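PDB 1XOC: oligopeptide-binding protein appA from Bacillus subtilis, which binds oligopeptides as the extracellular receptor of an ABC permease that supports sporulation and genetic competence, taking tetra- and pentapeptides but not tripeptides. Local coordinates for residues Glu273-Glu276 against Leu277-Asp280; Lys279-Lys282 against Val283-Ala286; Gln381-Leu384 against Lys385-Gly388; Ser434-Lys438 against Gly439-Val443. All blocks are in the same frame, centred on the assembly; numbering follows the deposited sequence.

Contact 1 (Glu273-Glu276 against Leu277-Asp280)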
loop_
_atom_site.group_PDB
_atom_site.type_symbol
_atom_site.label_atom_id
_atom_site.label_comp_id
_atom_site.label_asym_id
_atom_site.label_seq_id
_atom_site.Cartn_x
_atom_site.Cartn_y
_atom_site.Cartn_z
ATOM N N GLU A 273 -1.643 -1.071 -20.020
ATOM C CA GLU A 273 -2.424 -0.890 -21.265
ATOM C C GLU A 273 -1.896 0.246 -22.170
ATOM O O GLU A 273 -2.404 0.452 -23.281
ATOM C CB GLU A 273 -3.902 -0.729 -20.936
ATOM C CG GLU A 273 -4.432 -1.907 -20.137
ATOM C CD GLU A 273 -5.900 -1.869 -19.891
ATOM O OE1 GLU A 273 -6.328 -2.457 -18.871
ATOM O OE2 GLU A 273 -6.620 -1.262 -20.705
ATOM N N LYS A 274 -0.853 0.946 -21.734
ATOM C CA LYS A 274 -0.064 1.788 -22.636
ATOM C C LYS A 274 0.638 0.910 -23.658
ATOM O O LYS A 274 0.878 1.336 -24.789
ATOM C CB LYS A 274 0.995 2.589 -21.891
ATOM C CG LYS A 274 0.565 3.938 -21.446
ATOM C CD LYS A 274 1.725 4.679 -20.787
ATOM C CE LYS A 274 2.512 5.530 -21.764
ATOM N NZ LYS A 274 3.854 5.895 -21.175
ATOM N N ASN A 275 0.977 -0.312 -23.255
ATOM C CA ASN A 275 1.599 -1.285 -24.156
ATOM C C ASN A 275 0.539 -1.959 -25.019
ATOM O O ASN A 275 -0.398 -2.557 -24.504
ATOM C CB ASN A 275 2.395 -2.337 -23.366
ATOM C CG ASN A 275 3.298 -3.193 -24.249
ATOM O OD1 ASN A 275 2.859 -3.753 -25.256
ATOM N ND2 ASN A 275 4.563 -3.321 -23.857
ATOM N N GLU A 276 0.716 -1.848 -26.336
ATOM C CA GLU A 276 -0.156 -2.449 -27.341
ATOM C C GLU A 276 -0.556 -3.887 -27.012
ATOM O O GLU A 276 -1.676 -4.312 -27.309
ATOM C CB GLU A 276 0.561 -2.482 -28.705
ATOM C CG GLU A 276 1.000 -1.139 -29.272
ATOM C CD GLU A 276 2.083 -1.285 -30.378
ATOM O OE1 GLU A 276 1.790 -1.886 -31.448
ATOM O OE2 GLU A 276 3.231 -0.797 -30.172
ATOM N N LEU A 277 0.380 -4.641 -26.432
ATOM C CA LEU A 277 0.163 -6.057 -26.153
ATOM C C LEU A 277 -0.999 -6.283 -25.209
ATOM O O LEU A 277 -1.648 -7.331 -25.268
ATOM C CB LEU A 277 1.424 -6.695 -25.560
ATOM C CG LEU A 277 2.670 -6.738 -26.466
ATOM C CD1 LEU A 277 3.860 -7.368 -25.732
ATOM C CD2 LEU A 277 2.403 -7.451 -27.779
ATOM N N PHE A 278 -1.256 -5.311 -24.342
ATOM C CA PHE A 278 -2.190 -5.515 -23.241
ATOM C C PHE A 278 -3.444 -4.668 -23.338
ATOM O O PHE A 278 -4.198 -4.617 -22.399
ATOM C CB PHE A 278 -1.486 -5.258 -21.902
ATOM C CG PHE A 278 -0.235 -6.061 -21.723
ATOM C CD1 PHE A 278 -0.263 -7.433 -21.884
ATOM C CD2 PHE A 278 0.975 -5.451 -21.417
ATOM C CE1 PHE A 278 0.875 -8.186 -21.768
ATOM C CE2 PHE A 278 2.117 -6.198 -21.281
ATOM C CZ PHE A 278 2.074 -7.576 -21.455
ATOM N N LYS A 279 -3.697 -4.055 -24.488
ATOM C CA LYS A 279 -4.884 -3.233 -24.638
ATOM C C LYS A 279 -6.193 -4.035 -24.783
ATOM O O LYS A 279 -7.252 -3.584 -24.338
ATOM C CB LYS A 279 -4.703 -2.285 -25.821
ATOM C CG LYS A 279 -3.704 -1.179 -25.547
ATOM C CD LYS A 279 -3.549 -0.260 -26.767
ATOM C CE LYS A 279 -2.520 0.846 -26.523
ATOM N NZ LYS A 279 -2.302 1.685 -27.740
ATOM N N ASP A 280 -6.113 -5.214 -25.407
ATOM C CA ASP A 280 -7.287 -6.052 -25.680
ATOM C C ASP A 280 -7.662 -6.849 -24.440
ATOM O O ASP A 280 -6.855 -7.624 -23.922
ATOM C CB ASP A 280 -6.988 -7.008 -26.842
ATOM C CG ASP A 280 -8.213 -7.804 -27.323
ATOM O OD1 ASP A 280 -9.312 -7.701 -26.743
ATOM O OD2 ASP A 280 -8.067 -8.553 -28.316
HETATM O O HOH W 1 -3.964 -6.573 -26.616
#
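OD1 of N275 accepts the backbone N-H of L277, N to OD1 2.9 Å, on a lone pair in the carbonyl plane and nearly straight at 163°. With CG anti to the backbone N (chi1 -168°), the amide folds beside its own carbonyl and lies alongside the L277 side chain, both pointing the same way; CG of L277 comes within 3.2 Å of N275 OD1. The other end of the amide, ND2, reaches D413 by a weak hydrogen bond. This is an Asx turn, and the chain closes it further: F278 N donates to N275 O at 2.9 Å. The turn sits in the loop that joins strand 265-271 to helix 281-289. K279 runs its fully extended chain back past the start of the loop, its CG 3.1 Å from E273 O, while CG of E273 meets F278 O at 3.5 Å. E276 O takes a weak bond from K279 N and a water that also accepts from D280 N. The F278 ring carries CB of L277 over one face, and CB of N275 approaches CD2 obliquely at 3.9 Å. Around it F362 meets the ring edge-to-face, and W271 lies against it with its plane tilted by about 40°.

Contact 2 (Lys279-Lys282 against Val283-Ala286)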
loop_
_atom_site.group_PDB
_atom_site.type_symbol
_atom_site.label_atom_id
_atom_site.label_comp_id
_atom_site.label_asym_id
_atom_site.label_seq_id
_atom_site.Cartn_x
_atom_site.Cartn_y
_atom_site.Cartn_z
ATOM N N LYS A 279 -3.697 -4.055 -24.488
ATOM C CA LYS A 279 -4.884 -3.233 -24.638
ATOM C C LYS A 279 -6.193 -4.035 -24.783
ATOM O O LYS A 279 -7.252 -3.584 -24.338
ATOM C CB LYS A 279 -4.703 -2.285 -25.821
ATOM C CG LYS A 279 -3.704 -1.179 -25.547
ATOM C CD LYS A 279 -3.549 -0.260 -26.767
ATOM C CE LYS A 279 -2.520 0.846 -26.523
ATOM N NZ LYS A 279 -2.302 1.685 -27.740
ATOM N N ASP A 280 -6.113 -5.214 -25.407
ATOM C CA ASP A 280 -7.287 -6.052 -25.680
ATOM C C ASP A 280 -7.662 -6.849 -24.440
ATOM O O ASP A 280 -6.855 -7.624 -23.922
ATOM C CB ASP A 280 -6.988 -7.008 -26.842
ATOM C CG ASP A 280 -8.213 -7.804 -27.323
ATOM O OD1 ASP A 280 -9.312 -7.701 -26.743
ATOM O OD2 ASP A 280 -8.067 -8.553 -28.316
ATOM N N LYS A 281 -8.890 -6.659 -23.968
ATOM C CA LYS A 281 -9.425 -7.424 -22.843
ATOM C C LYS A 281 -9.265 -8.932 -23.041
ATOM O O LYS A 281 -8.945 -9.648 -22.097
ATOM C CB LYS A 281 -10.910 -7.114 -22.661
ATOM C CG LYS A 281 -11.595 -7.941 -21.589
ATOM C CD LYS A 281 -13.062 -7.555 -21.425
ATOM C CE LYS A 281 -13.960 -8.381 -22.310
ATOM N NZ LYS A 281 -15.389 -8.012 -22.146
ATOM N N LYS A 282 -9.522 -9.418 -24.257
ATOM C CA LYS A 282 -9.469 -10.864 -24.502
ATOM C C LYS A 282 -8.054 -11.422 -24.325
ATOM O O LYS A 282 -7.881 -12.539 -23.822
ATOM C CB LYS A 282 -10.037 -11.225 -25.877
ATOM C CG LYS A 282 -10.526 -12.653 -25.912
ATOM C CD LYS A 282 -11.464 -12.918 -27.065
ATOM C CE LYS A 282 -10.708 -13.471 -28.215
ATOM N NZ LYS A 282 -10.011 -14.672 -27.738
ATOM N N VAL A 283 -7.052 -10.630 -24.700
ATOM C CA VAL A 283 -5.651 -11.002 -24.475
ATOM C C VAL A 283 -5.351 -11.084 -22.971
ATOM O O VAL A 283 -4.770 -12.070 -22.516
ATOM C CB VAL A 283 -4.674 -10.039 -25.212
ATOM C CG1 VAL A 283 -3.214 -10.198 -24.730
ATOM C CG2 VAL A 283 -4.776 -10.272 -26.723
ATOM N N ARG A 284 -5.745 -10.063 -22.208
ATOM C CA ARG A 284 -5.553 -10.089 -20.756
ATOM C C ARG A 284 -6.237 -11.291 -20.107
ATOM O O ARG A 284 -5.651 -11.956 -19.257
ATOM C CB ARG A 284 -6.015 -8.797 -20.095
ATOM C CG ARG A 284 -5.220 -7.594 -20.528
ATOM C CD ARG A 284 -5.468 -6.412 -19.639
ATOM N NE ARG A 284 -6.896 -6.080 -19.535
ATOM C CZ ARG A 284 -7.548 -5.257 -20.353
ATOM N NH1 ARG A 284 -6.928 -4.672 -21.369
ATOM N NH2 ARG A 284 -8.841 -5.038 -20.175
ATOM N N GLN A 285 -7.454 -11.602 -20.545
ATOM C CA GLN A 285 -8.153 -12.794 -20.064
ATOM C C GLN A 285 -7.392 -14.079 -20.410
ATOM O O GLN A 285 -7.351 -15.020 -19.621
ATOM C CB GLN A 285 -9.561 -12.864 -20.649
ATOM C CG GLN A 285 -10.523 -11.783 -20.160
ATOM C CD GLN A 285 -11.869 -11.850 -20.843
ATOM O OE1 GLN A 285 -12.848 -11.317 -20.333
ATOM N NE2 GLN A 285 -11.927 -12.495 -22.011
ATOM N N ALA A 286 -6.812 -14.108 -21.602
ATOM C CA ALA A 286 -6.012 -15.247 -22.056
ATOM C C ALA A 286 -4.760 -15.439 -21.199
ATOM O O ALA A 286 -4.379 -16.572 -20.885
ATOM C CB ALA A 286 -5.628 -15.065 -23.503
HETATM O O HOH W 2 -9.604 -2.991 -22.266
#
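D280 O and R284 N, 3.2 Å apart, form the first of three i to i+4 backbone bonds that start helix 281-289; Q285 N to K281 O and A286 N to K282 O follow, both at 2.9 Å. D280 is the N-cap. Its OD1 accepts from K282 N at 3.0 Å, the N-H arriving from above the carboxylate plane rather than within it.

Van der Waals contacts line this first turn. CG2 of V283 touches CB of D280 at 3.9 Å, the two side chains crossing at about a right angle, and V283 also reaches A342 and W344. CG of Q285 lies against a carbonyl oxygen, K281 O, at 3.3 Å.

The lysines are held by neighbouring helices: K281, bent at chi3 (91°), makes a salt bridge to E479, and K282 NZ donates to M338 O. R284 is different: a bend at chi3 (-55°) folds its guanidinium back under the cap, one face against CA of K281. At its edge NH1 gives a weak bond to K279 O at 3.2 Å, and a water links that same carbonyl to NH2. F278 O takes NH1 as well, D480 O takes NH2 and Q481 O takes NE. Putting a leucine here would probably leave the carbonyls of F278, D480 and Q481 without this donor and weaken the tie to the end of helix 463-480.

A buried arginine spending its N-H groups chiefly on main-chain carbonyls implies a tie of hydrogen bonds more than of ion pairing, for its pairing with E273 is long and weak.

Contact 3 (Gln381-Leu384 against Lys385-Gly388)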
loop_
_atom_site.group_PDB
_atom_site.type_symbol
_atom_site.label_atom_id
_atom_site.label_comp_id
_atom_site.label_asym_id
_atom_site.label_seq_id
_atom_site.Cartn_x
_atom_site.Cartn_y
_atom_site.Cartn_z
ATOM N N GLN A 381 7.262 -16.526 -16.709
ATOM C CA GLN A 381 8.059 -16.669 -17.943
ATOM C C GLN A 381 7.963 -18.056 -18.512
ATOM O O GLN A 381 7.843 -18.225 -19.724
ATOM C CB GLN A 381 9.504 -16.318 -17.651
ATOM C CG GLN A 381 10.489 -16.546 -18.732
ATOM C CD GLN A 381 11.863 -16.268 -18.208
ATOM O OE1 GLN A 381 12.367 -16.990 -17.335
ATOM N NE2 GLN A 381 12.485 -15.197 -18.719
ATOM N N GLU A 382 8.042 -19.066 -17.652
ATOM C CA GLU A 382 8.017 -20.448 -18.125
ATOM C C GLU A 382 6.631 -20.847 -18.640
ATOM O O GLU A 382 6.528 -21.473 -19.696
ATOM C CB GLU A 382 8.540 -21.414 -17.043
ATOM C CG GLU A 382 10.062 -21.231 -16.810
ATOM C CD GLU A 382 10.655 -21.954 -15.564
ATOM O OE1 GLU A 382 9.870 -22.464 -14.716
ATOM O OE2 GLU A 382 11.917 -21.991 -15.428
ATOM N N GLN A 383 5.582 -20.495 -17.895
ATOM C CA GLN A 383 4.211 -20.849 -18.269
ATOM C C GLN A 383 3.754 -20.143 -19.548
ATOM O O GLN A 383 3.103 -20.758 -20.394
ATOM C CB GLN A 383 3.222 -20.628 -17.101
ATOM C CG GLN A 383 3.450 -21.619 -15.943
ATOM C CD GLN A 383 2.497 -21.462 -14.778
ATOM O OE1 GLN A 383 2.636 -22.116 -13.721
ATOM N NE2 GLN A 383 1.562 -20.586 -14.924
ATOM N N LEU A 384 4.105 -18.873 -19.716
ATOM C CA LEU A 384 3.728 -18.162 -20.935
ATOM C C LEU A 384 4.544 -18.592 -22.149
ATOM O O LEU A 384 4.056 -18.505 -23.288
ATOM C CB LEU A 384 3.806 -16.647 -20.729
ATOM C CG LEU A 384 2.812 -16.096 -19.696
ATOM C CD1 LEU A 384 2.914 -14.591 -19.603
ATOM C CD2 LEU A 384 1.376 -16.492 -20.028
ATOM N N LYS A 385 5.766 -19.082 -21.923
ATOM C CA LYS A 385 6.576 -19.609 -23.022
ATOM C C LYS A 385 5.831 -20.738 -23.746
ATOM O O LYS A 385 5.846 -20.818 -24.973
ATOM C CB LYS A 385 7.930 -20.112 -22.509
ATOM C CG LYS A 385 8.930 -20.482 -23.621
ATOM C CD LYS A 385 10.340 -20.740 -23.055
ATOM C CE LYS A 385 11.341 -20.895 -24.186
ATOM N NZ LYS A 385 12.695 -21.365 -23.754
ATOM N N LYS A 386 5.149 -21.577 -22.977
ATOM C CA LYS A 386 4.383 -22.713 -23.494
ATOM C C LYS A 386 3.283 -22.338 -24.488
ATOM O O LYS A 386 2.869 -23.177 -25.280
ATOM C CB LYS A 386 3.723 -23.488 -22.345
ATOM C CG LYS A 386 4.676 -24.128 -21.324
ATOM C CD LYS A 386 3.853 -24.813 -20.235
ATOM C CE LYS A 386 4.643 -25.150 -18.981
ATOM N NZ LYS A 386 3.753 -24.977 -17.769
ATOM N N ILE A 387 2.787 -21.109 -24.429
ATOM C CA ILE A 387 1.806 -20.638 -25.402
ATOM C C ILE A 387 2.375 -19.586 -26.375
ATOM O O ILE A 387 1.631 -18.868 -27.037
ATOM C CB ILE A 387 0.505 -20.156 -24.732
ATOM C CG1 ILE A 387 0.737 -18.903 -23.899
ATOM C CG2 ILE A 387 -0.098 -21.274 -23.888
ATOM C CD1 ILE A 387 -0.537 -18.272 -23.438
ATOM N N GLY A 388 3.695 -19.522 -26.476
ATOM C CA GLY A 388 4.357 -18.688 -27.474
ATOM C C GLY A 388 4.479 -17.222 -27.126
ATOM O O GLY A 388 4.544 -16.371 -28.010
#
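Q383 and K386 lie side by side and point the same way, each with CG anti to its carbonyl carbon, and NZ of K386 comes to 3.8 Å from CG of Q383. The lysine chain runs straight until its last torsion, where a bend (chi4 144°) turns the ammonium over the aliphatic part of the glutamine. CB of K386 rests 3.4 Å from Q383 O, a carbonyl that also receives a weak bond from K386 N. The second pair is apolar: CD2 of L384 and CD1 of I387 meet at 4.3 Å, and both side chains pack on A290. I387 places CG1 between its backbone N and carbonyl carbon (chi1 67°), a position that brings CG1 within 3.4 Å of L384 O. Under these side chains the helical bonding runs out. K385 N still donates to Q381 O, but I387 N turns to L384 O at 3.1 Å. G388 N then bonds to K385 O at 2.9 Å, with phi of G388 positive at 81°. Together with the bond from the next residue to L384 O, this is a Schellman motif. It ends helix 371-385, the connection of a beta-alpha-beta crossover between parallel strands 358-367 and 390-396.

Contact 4 (Ser434-Lys438 against Gly439-Val443)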
loop_
_atom_site.group_PDB
_atom_site.type_symbol
_atom_site.label_atom_id
_atom_site.label_comp_id
_atom_site.label_asym_id
_atom_site.label_seq_id
_atom_site.Cartn_x
_atom_site.Cartn_y
_atom_site.Cartn_z
ATOM N N SER A 434 -10.076 8.378 -14.242
ATOM C CA SER A 434 -9.632 9.706 -13.808
ATOM C C SER A 434 -8.323 9.652 -13.014
ATOM O O SER A 434 -7.674 10.699 -12.847
ATOM C CB SER A 434 -10.710 10.402 -12.959
ATOM O OG SER A 434 -10.840 9.825 -11.669
ATOM N N GLN A 435 -7.948 8.465 -12.529
ATOM C CA GLN A 435 -6.768 8.305 -11.669
ATOM C C GLN A 435 -5.521 7.873 -12.411
ATOM O O GLN A 435 -4.509 7.606 -11.800
ATOM C CB GLN A 435 -7.087 7.330 -10.531
ATOM C CG GLN A 435 -8.239 7.823 -9.651
ATOM C CD GLN A 435 -8.040 9.242 -9.146
ATOM O OE1 GLN A 435 -8.874 10.162 -9.392
ATOM N NE2 GLN A 435 -6.937 9.440 -8.445
ATOM N N ILE A 436 -5.594 7.837 -13.736
ATOM C CA ILE A 436 -4.441 7.494 -14.534
ATOM C C ILE A 436 -3.404 8.622 -14.544
ATOM O O ILE A 436 -2.215 8.385 -14.294
ATOM C CB ILE A 436 -4.867 7.169 -15.986
ATOM C CG1 ILE A 436 -5.730 5.899 -16.040
ATOM C CG2 ILE A 436 -3.633 6.981 -16.867
ATOM C CD1 ILE A 436 -6.361 5.677 -17.442
ATOM N N LYS A 437 -3.842 9.832 -14.854
ATOM C CA LYS A 437 -2.901 10.917 -15.113
ATOM C C LYS A 437 -2.048 11.282 -13.910
ATOM O O LYS A 437 -0.840 11.507 -14.045
ATOM C CB LYS A 437 -3.627 12.153 -15.630
ATOM C CG LYS A 437 -2.688 13.278 -16.056
ATOM C CD LYS A 437 -3.473 14.508 -16.519
ATOM C CE LYS A 437 -2.556 15.606 -17.059
ATOM N NZ LYS A 437 -3.257 16.468 -18.064
ATOM N N LYS A 438 -2.669 11.356 -12.739
ATOM C CA LYS A 438 -1.955 11.793 -11.545
ATOM C C LYS A 438 -2.215 10.925 -10.317
ATOM O O LYS A 438 -1.896 11.353 -9.222
ATOM C CB LYS A 438 -2.286 13.248 -11.196
ATOM C CG LYS A 438 -2.306 14.237 -12.346
ATOM C CD LYS A 438 -2.899 15.572 -11.904
ATOM C CE LYS A 438 -2.797 16.612 -12.997
ATOM N NZ LYS A 438 -2.986 17.993 -12.450
ATOM N N GLY A 439 -2.768 9.734 -10.484
ATOM C CA GLY A 439 -3.055 8.842 -9.364
ATOM C C GLY A 439 -2.506 7.448 -9.510
ATOM O O GLY A 439 -1.471 7.226 -10.149
ATOM N N LEU A 440 -3.205 6.488 -8.904
ATOM C CA LEU A 440 -2.711 5.131 -8.766
ATOM C C LEU A 440 -3.180 4.133 -9.829
ATOM O O LEU A 440 -2.977 2.941 -9.682
ATOM C CB LEU A 440 -3.121 4.597 -7.391
ATOM C CG LEU A 440 -2.830 5.458 -6.159
ATOM C CD1 LEU A 440 -3.163 4.683 -4.873
ATOM C CD2 LEU A 440 -1.413 5.909 -6.116
ATOM N N ASN A 441 -3.776 4.632 -10.920
ATOM C CA ASN A 441 -4.204 3.748 -12.027
ATOM C C ASN A 441 -3.030 3.630 -12.996
ATOM O O ASN A 441 -3.081 4.096 -14.144
ATOM C CB ASN A 441 -5.495 4.264 -12.685
ATOM C CG ASN A 441 -6.137 3.268 -13.670
ATOM O OD1 ASN A 441 -5.514 2.303 -14.111
ATOM N ND2 ASN A 441 -7.401 3.528 -14.006
ATOM N N TYR A 442 -2.011 2.921 -12.523
ATOM C CA TYR A 442 -0.733 2.826 -13.202
ATOM C C TYR A 442 -0.833 2.038 -14.477
ATOM O O TYR A 442 0.052 2.160 -15.320
ATOM C CB TYR A 442 0.281 2.121 -12.310
ATOM C CG TYR A 442 0.552 2.764 -10.966
ATOM C CD1 TYR A 442 0.616 4.136 -10.811
ATOM C CD2 TYR A 442 0.746 1.972 -9.834
ATOM C CE1 TYR A 442 0.900 4.719 -9.568
ATOM C CE2 TYR A 442 1.035 2.545 -8.598
ATOM C CZ TYR A 442 1.102 3.910 -8.466
ATOM O OH TYR A 442 1.392 4.472 -7.229
ATOM N N VAL A 443 -1.849 1.186 -14.602
ATOM C CA VAL A 443 -1.975 0.299 -15.781
ATOM C C VAL A 443 -2.871 0.849 -16.897
ATOM O O VAL A 443 -3.124 0.158 -17.901
ATOM C CB VAL A 443 -2.453 -1.130 -15.386
ATOM C CG1 VAL A 443 -1.401 -1.843 -14.516
ATOM C CG2 VAL A 443 -3.829 -1.082 -14.691
HETATM O O HOH W 3 -5.495 7.467 -7.320
HETATM O O HOH W 4 -1.224 6.351 -12.796
#
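Q435 O receives two backbone N-H groups from beyond the bend: N441 N at 3.2 Å, almost straight (161°), and G439 N at 3.0 Å in a weak, strongly bent bond. The glycine is hemmed in, for a beta carbon on G439 would collide with NE2 of Q435. That amide gets there by a bend at chi2 (-52°), and its NE2 shares a water with L440 N, 2.7 Å on the glutamine side. A second water bridges I436 O and G439 O. N441 is the centre of an inverse gamma turn, closed by a weak bond from Y442 N to L440 O, in the loop between helices 428-431 and 448-457. Its side chain, CG anti to the backbone N (chi1 -170°), swings under I436, whose CG1 lies 3.5 Å from N441 ND2. The same ND2 donates to H432 O and Y445 O. Cutting I436 back to an alanine would probably open a gap between the N441 amide and W444, taking away the CG1 that lies against ND2. Beyond the turn, L440 O sits over one face of the Y442 ring, toward its rim. Y442 OH bonds to N406 OD1 and makes a weak hydrogen bond to a polar side chain of the bound peptide.

Overall arrangement
Contacts 1 and 2 are consecutive, sharing K279 and D280, with centres 8 Å apart; CG1 of V283 also packs on L277 O at 3.3 Å. Contact 4 comes much later in the chain yet returns to contact 1, where E273 N bonds to V443 O at 2.9 Å, the centres being about 16 Å apart. Contact 3 touches none of the others: its nearest atoms are about 5 Å from contact 2 and about 7 Å from contact 1. The peptide is met at contact 4, through Y442; contact 1 joins that loop through the E273-V443 bond, and contact 2 continues from contact 1. Contact 3 is the farthest from contact 4, centres about 30 Å apart.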